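PDB 5GJO: Lysine/ornithine decarboxylase from Selenomonas ruminantium, which decarboxylates L-lysine and L-ornithine with similar efficiency, using pyridoxal 5'-phosphate as cofactor, to yield cadaverine and putrescine. Local coordinates for residues 117-122 and 161-166; 196-201 and 246-251; 269-274 and 342-347; 304-309 and 329-334. The protein carries 2 engineered substitutions. All coordinates share one frame; numbering follows the deposited sequence.

Contact 1: residues 117-122 and 161-166; sequences DDPSEI and LDLLKA
Leu163, on helix 160-169, drives its branched end against the turn that Asp118 and Pro119 make after strand 113-116. Its CG lies anti to its own carbonyl carbon (chi1 -76°), beside the backbone N, and the two methyls divide the work. Leu163 CD2 sits 3.4 Å from Pro119 N. It is 3.7 Å from Pro119 CD, resting on backbone and ring together. Leu163 CD1 lies 4.1 Å from Asp117 O. A proline suits the receiving side, because its nitrogen carries no hydrogen that would be buried under a methyl. Ile122 CD1 lies 4.3 Å from Leu163 CD2, and Phe116 and Val136 also touch the leucine. An alanine here would probably leave a gap between the helix and the Pro119 turn, with Ile122 CD1 losing part of its apolar lining. One helical turn on, Ala166 offers just a CB, which meets Ile122 CD1 at 3.6 Å; the small residue lets the isoleucine come close to the helix. The turn is fastened from within: Ser120 N donates to Asp118 OD2 at 2.8 Å, an Asx turn, with the donor on the anti side of the carboxylate. Asp117 has its own partners, Gly154 N and Lys276 of the second subunit. This is the outer layer of the alpha/beta barrel of the pyridoxal-binding domain, where helix 160-169 packs on the parallel sheet over strands 113-116 and 133-137.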
loop_
_atom_site.group_PDB
_atom_site.type_symbol
_atom_site.label_atom_id
_atom_site.label_comp_id
_atom_site.label_asym_id
_atom_site.label_seq_id
_atom_site.Cartn_x
_atom_site.Cartn_y
_atom_site.Cartn_z
ATOM N N ASP A 117 15.527 9.481 -19.528
ATOM C CA ASP A 117 14.712 10.466 -20.216
ATOM C C ASP A 117 15.063 11.913 -19.890
ATOM O O ASP A 117 14.312 12.793 -20.204
ATOM C CB ASP A 117 13.215 10.204 -19.995
ATOM C CG ASP A 117 12.793 10.336 -18.544
ATOM O OD1 ASP A 117 13.505 10.951 -17.759
ATOM O OD2 ASP A 117 11.725 9.824 -18.203
ATOM N N ASP A 118 16.183 12.137 -19.225
ATOM C CA ASP A 118 16.540 13.493 -18.797
ATOM C C ASP A 118 18.038 13.764 -18.844
ATOM O O ASP A 118 18.815 12.873 -18.598
ATOM C CB ASP A 118 16.041 13.742 -17.385
ATOM C CG ASP A 118 15.955 15.207 -17.059
ATOM O OD1 ASP A 118 14.898 15.794 -17.336
ATOM O OD2 ASP A 118 16.935 15.758 -16.548
ATOM N N PRO A 119 18.447 15.004 -19.093
ATOM C CA PRO A 119 19.918 15.215 -19.049
ATOM C C PRO A 119 20.507 15.048 -17.672
ATOM O O PRO A 119 21.667 14.654 -17.553
ATOM C CB PRO A 119 20.069 16.653 -19.579
ATOM C CG PRO A 119 18.735 17.261 -19.622
ATOM C CD PRO A 119 17.687 16.185 -19.598
ATOM N N SER A 120 19.711 15.238 -16.607
ATOM C CA SER A 120 20.218 15.087 -15.263
ATOM C C SER A 120 20.595 13.642 -14.866
ATOM O O SER A 120 21.222 13.406 -13.869
ATOM C CB SER A 120 19.247 15.677 -14.288
ATOM O OG SER A 120 18.055 14.898 -14.051
ATOM N N GLU A 121 20.161 12.680 -15.669
ATOM C CA GLU A 121 20.455 11.259 -15.451
ATOM C C GLU A 121 21.817 10.803 -15.982
ATOM O O GLU A 121 22.346 9.793 -15.581
ATOM C CB GLU A 121 19.371 10.407 -16.092
ATOM C CG GLU A 121 19.335 8.955 -15.612
ATOM C CD GLU A 121 18.861 8.784 -14.181
ATOM O OE1 GLU A 121 18.498 9.787 -13.558
ATOM O OE2 GLU A 121 18.860 7.649 -13.692
ATOM N N ILE A 122 22.356 11.562 -16.920
ATOM C CA ILE A 122 23.509 11.098 -17.697
ATOM C C ILE A 122 24.725 10.975 -16.792
ATOM O O ILE A 122 25.416 9.917 -16.763
ATOM C CB ILE A 122 23.778 12.052 -18.857
ATOM C CG1 ILE A 122 22.671 11.977 -19.893
ATOM C CG2 ILE A 122 25.176 11.728 -19.515
ATOM C CD1 ILE A 122 22.756 13.010 -21.014
ATOM N N LEU A 161 17.584 12.672 -29.708
ATOM C CA LEU A 161 18.904 12.448 -30.288
ATOM C C LEU A 161 19.929 13.324 -29.597
ATOM O O LEU A 161 21.055 12.892 -29.350
ATOM C CB LEU A 161 18.872 12.647 -31.782
ATOM C CG LEU A 161 17.913 11.691 -32.484
ATOM C CD1 LEU A 161 17.918 12.008 -33.949
ATOM C CD2 LEU A 161 18.315 10.243 -32.189
ATOM N N ASP A 162 19.556 14.522 -29.213
ATOM C CA ASP A 162 20.420 15.317 -28.336
ATOM C C ASP A 162 20.796 14.656 -27.022
ATOM O O ASP A 162 21.937 14.779 -26.528
ATOM C CB ASP A 162 19.823 16.690 -28.023
ATOM C CG ASP A 162 19.703 17.607 -29.265
ATOM O OD1 ASP A 162 20.487 17.463 -30.216
ATOM O OD2 ASP A 162 18.758 18.440 -29.288
ATOM N N LEU A 163 19.839 13.959 -26.378
ATOM C CA LEU A 163 20.169 13.206 -25.210
ATOM C C LEU A 163 21.136 12.015 -25.470
ATOM O O LEU A 163 22.046 11.795 -24.649
ATOM C CB LEU A 163 18.864 12.702 -24.498
ATOM C CG LEU A 163 18.151 13.784 -23.734
ATOM C CD1 LEU A 163 16.695 13.307 -23.479
ATOM C CD2 LEU A 163 18.823 14.105 -22.401
ATOM N N LEU A 164 20.908 11.274 -26.541
ATOM C CA LEU A 164 21.786 10.193 -26.883
ATOM C C LEU A 164 23.224 10.752 -27.177
ATOM O O LEU A 164 24.216 10.178 -26.751
ATOM C CB LEU A 164 21.278 9.451 -28.055
ATOM C CG LEU A 164 20.072 8.504 -27.804
ATOM C CD1 LEU A 164 19.562 7.894 -29.078
ATOM C CD2 LEU A 164 20.474 7.412 -26.798
ATOM N N LYS A 165 23.291 11.864 -27.914
ATOM C CA LYS A 165 24.598 12.481 -28.226
ATOM C C LYS A 165 25.270 12.935 -26.942
ATOM O O LYS A 165 26.458 12.688 -26.790
ATOM C CB LYS A 165 24.450 13.540 -29.330
ATOM C CG LYS A 165 25.727 14.154 -29.882
ATOM C CD LYS A 165 26.619 13.110 -30.523
ATOM C CE LYS A 165 27.697 13.687 -31.426
ATOM N NZ LYS A 165 27.978 12.560 -32.376
ATOM N N ALA A 166 24.564 13.531 -25.955
ATOM C CA ALA A 166 25.174 13.895 -24.679
ATOM C C ALA A 166 25.642 12.684 -23.881
ATOM O O ALA A 166 26.653 12.711 -23.105
ATOM C CB ALA A 166 24.237 14.759 -23.841
#

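Contact 2: residues 196-201 and 246-251; sequences LVARRL and RLFPDT
Arg199, on helix 189-207, reaches across to the end of helix 233-247, where Leu247 and Phe248 receive it. Its CB lies 3.9 Å from Phe248 CZ, beside the ring tip that also touches Ala198 CB. CG is anti to the backbone N, and the bend at chi2 (64°) sets CD over one face of Phe248. Arg199 CD is also 3.2 Å from Leu247 O. A second bend, at chi3 (-90°), takes Arg199 NE past Leu247 O at 4.0 Å. At the tip, NH1 donates to Leu247 O at 2.9 Å, close to the guanidinium plane and in the carbonyl plane, while guanidinium and phenyl planes lie 18° apart. NH2 turns to Asp203 of its own helix in a salt bridge, and a water weakly bound to NH1 also accepts from Asp250 N. An alanine here would remove the NH1 donor and would probably leave Asp203 without its salt-bridge mate and the Phe248 ring without this layer over its face. Leu196 CD2 continues the seam, meeting Leu247 CD1 at 3.7 Å. An arginine suits this place, since its methylenes pack on the ring while its charged end meets a carbonyl at a helix terminus. The arrangement joins successive outer helices of the alpha/beta barrel.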
loop_
_atom_site.group_PDB
_atom_site.type_symbol
_atom_site.label_atom_id
_atom_site.label_comp_id
_atom_site.label_asym_id
_atom_site.label_seq_id
_atom_site.Cartn_x
_atom_site.Cartn_y
_atom_site.Cartn_z
ATOM N N LEU A 196 6.631 4.258 -35.691
ATOM C CA LEU A 196 6.919 5.154 -36.873
ATOM C C LEU A 196 7.795 6.268 -36.388
ATOM O O LEU A 196 8.709 6.691 -37.062
ATOM C CB LEU A 196 5.644 5.752 -37.442
ATOM C CG LEU A 196 4.838 4.693 -38.203
ATOM C CD1 LEU A 196 3.377 5.003 -38.285
ATOM C CD2 LEU A 196 5.324 4.437 -39.623
ATOM N N VAL A 197 7.476 6.815 -35.226
ATOM C CA VAL A 197 8.304 7.871 -34.656
ATOM C C VAL A 197 9.742 7.431 -34.429
ATOM O O VAL A 197 10.732 8.123 -34.799
ATOM C CB VAL A 197 7.704 8.422 -33.325
ATOM C CG1 VAL A 197 8.642 9.411 -32.669
ATOM C CG2 VAL A 197 6.329 9.085 -33.604
ATOM N N ALA A 198 9.883 6.233 -33.863
ATOM C CA ALA A 198 11.222 5.708 -33.594
ATOM C C ALA A 198 12.012 5.473 -34.909
ATOM O O ALA A 198 13.235 5.696 -34.936
ATOM C CB ALA A 198 11.144 4.407 -32.765
ATOM N N ARG A 199 11.318 5.052 -35.943
ATOM C CA ARG A 199 11.912 4.790 -37.265
ATOM C C ARG A 199 12.530 6.070 -37.807
ATOM O O ARG A 199 13.674 6.050 -38.224
ATOM C CB ARG A 199 10.884 4.224 -38.232
ATOM C CG ARG A 199 11.416 3.915 -39.652
ATOM C CD ARG A 199 12.480 2.824 -39.646
ATOM N NE ARG A 199 13.841 3.274 -39.490
ATOM C CZ ARG A 199 14.902 2.453 -39.403
ATOM N NH1 ARG A 199 14.722 1.132 -39.333
ATOM N NH2 ARG A 199 16.168 2.944 -39.319
ATOM N N ARG A 200 11.822 7.174 -37.725
ATOM C CA ARG A 200 12.357 8.477 -38.160
ATOM C C ARG A 200 13.562 8.829 -37.328
ATOM O O ARG A 200 14.612 9.216 -37.883
ATOM C CB ARG A 200 11.302 9.567 -38.166
ATOM C CG ARG A 200 11.898 10.927 -38.508
ATOM C CD ARG A 200 10.868 12.008 -38.343
ATOM N NE ARG A 200 10.299 12.117 -36.975
ATOM C CZ ARG A 200 10.881 12.684 -35.942
ATOM N NH1 ARG A 200 12.137 13.141 -36.015
ATOM N NH2 ARG A 200 10.239 12.735 -34.776
ATOM N N LEU A 201 13.470 8.703 -36.022
ATOM C CA LEU A 201 14.641 8.955 -35.144
ATOM C C LEU A 201 15.839 8.105 -35.457
ATOM O O LEU A 201 16.961 8.606 -35.504
ATOM C CB LEU A 201 14.276 8.884 -33.678
ATOM C CG LEU A 201 13.271 9.930 -33.209
ATOM C CD1 LEU A 201 12.790 9.603 -31.796
ATOM C CD2 LEU A 201 13.859 11.324 -33.205
ATOM N N ARG A 246 8.029 -4.559 -40.650
ATOM C CA ARG A 246 7.901 -3.545 -41.669
ATOM C C ARG A 246 8.943 -2.498 -41.532
ATOM O O ARG A 246 9.612 -2.140 -42.521
ATOM C CB ARG A 246 6.535 -2.922 -41.607
ATOM C CG ARG A 246 6.311 -1.773 -42.581
ATOM C CD ARG A 246 5.149 -0.948 -42.119
ATOM N NE ARG A 246 4.804 0.116 -43.069
ATOM C CZ ARG A 246 3.908 1.041 -42.832
ATOM N NH1 ARG A 246 3.283 1.103 -41.626
ATOM N NH2 ARG A 246 3.572 1.880 -43.813
ATOM N N LEU A 247 9.092 -1.956 -40.353
ATOM C CA LEU A 247 10.000 -0.830 -40.102
ATOM C C LEU A 247 11.349 -1.160 -39.584
ATOM O O LEU A 247 12.293 -0.368 -39.789
ATOM C CB LEU A 247 9.343 0.177 -39.107
ATOM C CG LEU A 247 7.997 0.713 -39.533
ATOM C CD1 LEU A 247 7.419 1.594 -38.430
ATOM C CD2 LEU A 247 8.044 1.481 -40.875
ATOM N N PHE A 248 11.531 -2.288 -38.820
ATOM C CA PHE A 248 12.764 -2.596 -38.134
ATOM C C PHE A 248 13.215 -4.016 -38.466
ATOM O O PHE A 248 13.469 -4.844 -37.548
ATOM C CB PHE A 248 12.614 -2.403 -36.600
ATOM C CG PHE A 248 12.414 -0.974 -36.202
ATOM C CD1 PHE A 248 13.511 -0.146 -35.986
ATOM C CD2 PHE A 248 11.127 -0.449 -36.061
ATOM C CE1 PHE A 248 13.340 1.168 -35.627
ATOM C CE2 PHE A 248 10.953 0.926 -35.728
ATOM C CZ PHE A 248 12.086 1.686 -35.460
ATOM N N PRO A 249 13.457 -4.313 -39.749
ATOM C CA PRO A 249 13.919 -5.668 -40.132
ATOM C C PRO A 249 15.268 -6.066 -39.575
ATOM O O PRO A 249 15.548 -7.251 -39.339
ATOM C CB PRO A 249 13.999 -5.592 -41.683
ATOM C CG PRO A 249 13.992 -4.181 -42.013
ATOM C CD PRO A 249 13.251 -3.440 -40.918
ATOM N N ASP A 250 16.113 -5.077 -39.367
ATOM C CA ASP A 250 17.516 -5.264 -38.954
ATOM C C ASP A 250 17.907 -4.665 -37.633
ATOM O O ASP A 250 19.087 -4.420 -37.332
ATOM C CB ASP A 250 18.402 -4.655 -40.082
ATOM C CG ASP A 250 18.062 -5.192 -41.465
ATOM O OD1 ASP A 250 17.775 -6.409 -41.642
ATOM O OD2 ASP A 250 18.022 -4.365 -42.374
ATOM N N THR A 251 16.940 -4.436 -36.765
ATOM C CA THR A 251 17.199 -3.913 -35.437
ATOM C C THR A 251 16.825 -5.028 -34.401
ATOM O O THR A 251 15.965 -5.780 -34.715
ATOM C CB THR A 251 16.318 -2.672 -35.292
ATOM O OG1 THR A 251 16.829 -1.623 -36.153
ATOM C CG2 THR A 251 16.326 -2.146 -33.902
HETATM O O HOH W 1 16.095 -1.909 -39.191
#

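Contact 3: residues 269-274 and 342-347; sequences VTSVIG and GDKVLV
Strands 266-276 and 344-347 pair as antiparallel neighbours in the mixed beta-sheet beyond the barrel, with Thr270 and Val345 as the hydrogen-bonded pair. Thr270 N donates to Val345 O at 3.2 Å, and Val345 N returns a bond to Thr270 O at 2.9 Å. The ladder runs on past the regular strand: Val272 N reaches Asp343 O, and Gly342 N reaches Val272 O at 2.8 Å. Gly342 has a positive phi of 96°, at which a side chain would collide with the carbonyl oxygen of the residue before it, so glycine suits this turn into the strand. On one face Thr270 CG2 and Val345 CG2 lie side by side at 3.5 Å; beta-branched residues suit extended strands, and Thr270 OG1 finds Asp287. In this C-terminal beta-domain of the class-II Orn/Lys/Arg decarboxylases, strand 283-286 flanks strand 266-276 on its other edge, and Leu286 touches Thr270, Val272 and Val345. The face bearing Val269, Ser271, Lys344 and Leu346 turns to helix 9-18, whose Val12 meets Val269, Lys344 and Leu346. There the Lys344 chain bends at chi2 (77°) and again at chi4, and NZ donates to Ser271 OG at 2.8 Å and to Gly342 O at 2.9 Å, the latter from above the carbonyl plane. Ser271 OG also bonds Thr21, so a small hydroxyl links the lysine to a neighbouring loop.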
loop_
_atom_site.group_PDB
_atom_site.type_symbol
_atom_site.label_atom_id
_atom_site.label_comp_id
_atom_site.label_asym_id
_atom_site.label_seq_id
_atom_site.Cartn_x
_atom_site.Cartn_y
_atom_site.Cartn_z
ATOM N N VAL A 269 -7.721 -16.719 -2.872
ATOM C CA VAL A 269 -8.731 -17.435 -2.055
ATOM C C VAL A 269 -8.828 -16.751 -0.691
ATOM O O VAL A 269 -7.811 -16.607 0.028
ATOM C CB VAL A 269 -8.389 -18.911 -1.829
ATOM C CG1 VAL A 269 -9.521 -19.609 -1.094
ATOM C CG2 VAL A 269 -8.158 -19.624 -3.197
ATOM N N THR A 270 -10.012 -16.310 -0.377
ATOM C CA THR A 270 -10.278 -15.548 0.841
ATOM C C THR A 270 -11.529 -16.057 1.508
ATOM O O THR A 270 -12.497 -16.449 0.815
ATOM C CB THR A 270 -10.210 -14.044 0.572
ATOM O OG1 THR A 270 -10.535 -13.322 1.760
ATOM C CG2 THR A 270 -11.186 -13.625 -0.481
ATOM N N SER A 271 -11.558 -16.035 2.833
ATOM C CA SER A 271 -12.749 -16.491 3.587
ATOM C C SER A 271 -13.615 -15.326 4.048
ATOM O O SER A 271 -13.097 -14.244 4.415
ATOM C CB SER A 271 -12.352 -17.271 4.839
ATOM O OG SER A 271 -11.677 -18.448 4.477
ATOM N N VAL A 272 -14.906 -15.618 4.113
ATOM C CA VAL A 272 -15.885 -14.792 4.855
ATOM C C VAL A 272 -15.639 -15.001 6.363
ATOM O O VAL A 272 -15.739 -16.106 6.901
ATOM C CB VAL A 272 -17.368 -15.142 4.492
ATOM C CG1 VAL A 272 -18.380 -14.277 5.313
ATOM C CG2 VAL A 272 -17.539 -14.979 3.002
ATOM N N ILE A 273 -15.241 -13.935 7.012
ATOM C CA ILE A 273 -14.992 -13.950 8.454
ATOM C C ILE A 273 -16.127 -13.323 9.276
ATOM O O ILE A 273 -16.185 -13.504 10.501
ATOM C CB ILE A 273 -13.592 -13.406 8.876
ATOM C CG1 ILE A 273 -13.379 -11.973 8.442
ATOM C CG2 ILE A 273 -12.453 -14.245 8.333
ATOM C CD1 ILE A 273 -12.153 -11.375 9.070
ATOM N N GLY A 274 -16.987 -12.568 8.614
ATOM C CA GLY A 274 -18.158 -11.986 9.276
ATOM C C GLY A 274 -19.250 -11.671 8.281
ATOM O O GLY A 274 -18.993 -11.448 7.082
ATOM N N GLY A 342 -16.989 -18.575 7.174
ATOM C CA GLY A 342 -16.285 -19.803 6.804
ATOM C C GLY A 342 -16.357 -20.167 5.317
ATOM O O GLY A 342 -15.500 -20.962 4.843
ATOM N N ASP A 343 -17.325 -19.596 4.551
ATOM C CA ASP A 343 -17.395 -19.781 3.092
ATOM C C ASP A 343 -16.149 -19.125 2.473
ATOM O O ASP A 343 -15.641 -18.100 2.999
ATOM C CB ASP A 343 -18.659 -19.181 2.448
ATOM C CG ASP A 343 -19.974 -19.948 2.812
ATOM O OD1 ASP A 343 -19.895 -21.050 3.360
ATOM O OD2 ASP A 343 -21.042 -19.395 2.473
ATOM N N LYS A 344 -15.621 -19.746 1.430
ATOM C CA LYS A 344 -14.519 -19.170 0.691
ATOM C C LYS A 344 -15.059 -18.564 -0.584
ATOM O O LYS A 344 -15.942 -19.106 -1.191
ATOM C CB LYS A 344 -13.444 -20.204 0.362
ATOM C CG LYS A 344 -12.606 -20.631 1.555
ATOM C CD LYS A 344 -13.391 -21.589 2.415
ATOM C CE LYS A 344 -12.620 -22.005 3.643
ATOM N NZ LYS A 344 -12.631 -21.017 4.759
ATOM N N VAL A 345 -14.520 -17.418 -0.944
ATOM C CA VAL A 345 -14.742 -16.830 -2.239
ATOM C C VAL A 345 -13.446 -16.821 -3.020
ATOM O O VAL A 345 -12.315 -16.941 -2.441
ATOM C CB VAL A 345 -15.353 -15.393 -2.179
ATOM C CG1 VAL A 345 -16.720 -15.461 -1.510
ATOM C CG2 VAL A 345 -14.436 -14.375 -1.544
ATOM N N LEU A 346 -13.627 -16.668 -4.326
ATOM C CA LEU A 346 -12.493 -16.736 -5.260
ATOM C C LEU A 346 -12.369 -15.511 -6.111
ATOM O O LEU A 346 -13.345 -15.092 -6.714
ATOM C CB LEU A 346 -12.620 -17.987 -6.136
ATOM C CG LEU A 346 -11.559 -18.236 -7.227
ATOM C CD1 LEU A 346 -10.250 -18.702 -6.626
ATOM C CD2 LEU A 346 -12.037 -19.244 -8.332
ATOM N N VAL A 347 -11.154 -14.937 -6.200
ATOM C CA VAL A 347 -10.932 -13.830 -7.076
ATOM C C VAL A 347 -9.911 -14.234 -8.152
ATOM O O VAL A 347 -8.779 -14.718 -7.827
ATOM C CB VAL A 347 -10.427 -12.563 -6.348
ATOM C CG1 VAL A 347 -10.377 -11.368 -7.291
ATOM C CG2 VAL A 347 -11.353 -12.246 -5.211
#

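Contact 4: residues 304-309 and 329-334; sequences YPLHCF and VLYRDF
Leu306 CD2 sits in the corner made by the Tyr331 and Phe334 rings, over a face of each. Above Phe334, Leu306 CD2 stands over the ring centre, 4.0 Å from the centroid and 13° off the normal. Above Tyr331 the methyl is displaced toward the rim, with Leu306 CD2 3.7 Å from Tyr331 CE1. Both are CH-pi contacts, for which a branched aliphatic side chain is well suited. The leucine's CG is anti to the backbone N (chi1 174°), and with CD1 at a chi2 of 66° the other methyl, CD2, is left anti to CA and over the rings. Leu306 CB closes on Tyr331 CZ at 3.7 Å. The rings hang from strand 329-336, in the C-terminal beta-domain that follows the alpha/beta barrel in the class-II Orn/Lys/Arg decarboxylases. That strand carries two irregularities, a classic bulge at Leu330 and Tyr331 opposite Phe319 and a G1 bulge at Asp333 and Phe334 opposite Ser317, and Phe319 also touches Leu306. A tyrosine gives the buried ring a polar partner: Tyr331 OH donates to Tyr304 O at 2.8 Å, the oxygen lying at the ring edge while the hydroxyl approaches from above the carbonyl plane. Cys308 SG comes obliquely to Phe334, 4.1 Å from Phe334 CE1, a sulfur-aromatic contact.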
loop_
_atom_site.group_PDB
_atom_site.type_symbol
_atom_site.label_atom_id
_atom_site.label_comp_id
_atom_site.label_asym_id
_atom_site.label_seq_id
_atom_site.Cartn_x
_atom_site.Cartn_y
_atom_site.Cartn_z
ATOM N N TYR A 304 -11.586 -6.319 -9.736
ATOM C CA TYR A 304 -11.226 -7.711 -9.916
ATOM C C TYR A 304 -12.467 -8.597 -10.022
ATOM O O TYR A 304 -13.464 -8.322 -9.368
ATOM C CB TYR A 304 -10.352 -8.241 -8.734
ATOM C CG TYR A 304 -9.069 -7.461 -8.672
ATOM C CD1 TYR A 304 -7.962 -7.844 -9.416
ATOM C CD2 TYR A 304 -8.980 -6.351 -7.881
ATOM C CE1 TYR A 304 -6.775 -7.053 -9.388
ATOM C CE2 TYR A 304 -7.813 -5.571 -7.846
ATOM C CZ TYR A 304 -6.758 -5.891 -8.631
ATOM O OH TYR A 304 -5.621 -5.074 -8.596
ATOM N N PRO A 305 -12.426 -9.682 -10.801
ATOM C CA PRO A 305 -13.574 -10.577 -10.893
ATOM C C PRO A 305 -13.718 -11.433 -9.626
ATOM O O PRO A 305 -12.913 -12.308 -9.418
ATOM C CB PRO A 305 -13.252 -11.507 -12.085
ATOM C CG PRO A 305 -12.039 -10.971 -12.634
ATOM C CD PRO A 305 -11.356 -10.062 -11.742
ATOM N N LEU A 306 -14.806 -11.235 -8.906
ATOM C CA LEU A 306 -15.168 -11.978 -7.727
ATOM C C LEU A 306 -16.119 -13.087 -8.060
ATOM O O LEU A 306 -17.113 -12.845 -8.737
ATOM C CB LEU A 306 -15.761 -10.987 -6.682
ATOM C CG LEU A 306 -16.323 -11.643 -5.429
ATOM C CD1 LEU A 306 -15.231 -12.330 -4.579
ATOM C CD2 LEU A 306 -16.957 -10.566 -4.632
ATOM N N HIS A 307 -15.863 -14.285 -7.554
ATOM C CA HIS A 307 -16.716 -15.447 -7.728
ATOM C C HIS A 307 -17.166 -15.972 -6.389
ATOM O O HIS A 307 -16.338 -16.339 -5.558
ATOM C CB HIS A 307 -16.026 -16.572 -8.532
ATOM C CG HIS A 307 -15.454 -16.070 -9.825
ATOM N ND1 HIS A 307 -14.134 -15.619 -9.973
ATOM C CD2 HIS A 307 -16.055 -15.808 -11.000
ATOM C CE1 HIS A 307 -13.953 -15.163 -11.200
ATOM N NE2 HIS A 307 -15.102 -15.233 -11.834
ATOM N N CYS A 308 -18.472 -16.065 -6.205
ATOM C CA CYS A 308 -19.062 -16.629 -4.970
ATOM C C CYS A 308 -19.620 -17.979 -5.314
ATOM O O CYS A 308 -20.093 -18.209 -6.407
ATOM C CB CYS A 308 -20.176 -15.730 -4.433
ATOM S SG CYS A 308 -19.622 -14.064 -4.025
ATOM N N PHE A 309 -19.638 -18.880 -4.405
ATOM C CA PHE A 309 -20.186 -20.217 -4.733
ATOM C C PHE A 309 -21.586 -20.370 -4.009
ATOM O O PHE A 309 -21.820 -19.805 -2.925
ATOM C CB PHE A 309 -19.152 -21.280 -4.309
ATOM C CG PHE A 309 -17.812 -21.174 -4.994
ATOM C CD1 PHE A 309 -17.638 -21.550 -6.311
ATOM C CD2 PHE A 309 -16.708 -20.647 -4.332
ATOM C CE1 PHE A 309 -16.446 -21.468 -6.958
ATOM C CE2 PHE A 309 -15.497 -20.545 -4.995
ATOM C CZ PHE A 309 -15.360 -20.915 -6.301
ATOM N N VAL A 329 -13.658 -1.072 1.703
ATOM C CA VAL A 329 -14.861 -1.628 1.107
ATOM C C VAL A 329 -14.518 -1.989 -0.327
ATOM O O VAL A 329 -14.025 -1.156 -1.061
ATOM C CB VAL A 329 -16.039 -0.629 1.114
ATOM C CG1 VAL A 329 -17.270 -1.255 0.499
ATOM C CG2 VAL A 329 -16.339 -0.151 2.523
ATOM N N LEU A 330 -14.789 -3.231 -0.704
ATOM C CA LEU A 330 -14.230 -3.772 -1.935
ATOM C C LEU A 330 -15.295 -3.747 -3.074
ATOM O O LEU A 330 -14.959 -3.436 -4.233
ATOM C CB LEU A 330 -13.858 -5.200 -1.659
ATOM C CG LEU A 330 -12.941 -5.395 -0.448
ATOM C CD1 LEU A 330 -12.635 -6.846 -0.199
ATOM C CD2 LEU A 330 -11.683 -4.577 -0.655
ATOM N N TYR A 331 -16.500 -4.190 -2.761
ATOM C CA TYR A 331 -17.619 -4.237 -3.743
ATOM C C TYR A 331 -18.886 -3.784 -3.042
ATOM O O TYR A 331 -19.107 -4.139 -1.884
ATOM C CB TYR A 331 -17.826 -5.619 -4.281
ATOM C CG TYR A 331 -16.683 -6.280 -4.945
ATOM C CD1 TYR A 331 -15.721 -6.977 -4.176
ATOM C CD2 TYR A 331 -16.509 -6.240 -6.314
ATOM C CE1 TYR A 331 -14.657 -7.647 -4.765
ATOM C CE2 TYR A 331 -15.418 -6.900 -6.919
ATOM C CZ TYR A 331 -14.470 -7.551 -6.109
ATOM O OH TYR A 331 -13.395 -8.212 -6.614
ATOM N N ARG A 332 -19.734 -3.061 -3.808
ATOM C CA ARG A 332 -21.086 -2.653 -3.360
ATOM C C ARG A 332 -22.108 -3.069 -4.427
ATOM O O ARG A 332 -21.777 -3.170 -5.633
ATOM C CB ARG A 332 -21.120 -1.135 -3.170
ATOM C CG ARG A 332 -20.240 -0.649 -2.036
ATOM C CD ARG A 332 -20.321 0.871 -1.955
ATOM N NE ARG A 332 -19.673 1.422 -0.722
ATOM C CZ ARG A 332 -18.429 1.900 -0.720
ATOM N NH1 ARG A 332 -17.649 1.870 -1.832
ATOM N NH2 ARG A 332 -17.903 2.385 0.392
ATOM N N ASP A 333 -23.290 -3.444 -3.976
ATOM C CA ASP A 333 -24.404 -3.839 -4.902
ATOM C C ASP A 333 -24.001 -4.964 -5.801
ATOM O O ASP A 333 -24.355 -5.032 -6.948
ATOM C CB ASP A 333 -24.918 -2.626 -5.645
ATOM C CG ASP A 333 -25.276 -1.505 -4.713
ATOM O OD1 ASP A 333 -26.165 -1.647 -3.905
ATOM O OD2 ASP A 333 -24.658 -0.450 -4.755
ATOM N N PHE A 334 -23.258 -5.913 -5.238
ATOM C CA PHE A 334 -22.719 -7.052 -5.981
ATOM C C PHE A 334 -23.693 -8.198 -5.817
ATOM O O PHE A 334 -24.027 -8.562 -4.702
ATOM C CB PHE A 334 -21.307 -7.421 -5.411
ATOM C CG PHE A 334 -20.649 -8.569 -6.129
ATOM C CD1 PHE A 334 -21.021 -9.882 -5.851
ATOM C CD2 PHE A 334 -19.786 -8.295 -7.190
ATOM C CE1 PHE A 334 -20.451 -10.953 -6.555
ATOM C CE2 PHE A 334 -19.176 -9.369 -7.891
ATOM C CZ PHE A 334 -19.531 -10.663 -7.567
#

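How the contacts relate
Contacts 1 and 2 belong to the alpha/beta barrel, contacts 3 and 4 to the mixed sheet on the opposite side of the chain's centre, with the centres of contacts 1 and 3 about 51 Å apart. Contacts 1 and 3 are mainly buried and both touch the second subunit; contacts 2 and 4 are partly buried. The first pair meets where Leu161 touches helix 189-207. In the second pair, strands 344-347 and 306-307 are neighbours, probably hydrogen-bonded through Leu346 O and His307 N. Chemistry follows place: van der Waals packing without cross-segment hydrogen bonds in contact 1, an arginine bridging helices in contact 2, a backbone ladder in contact 3, and aromatic side chains between non-adjacent strands in contact 4.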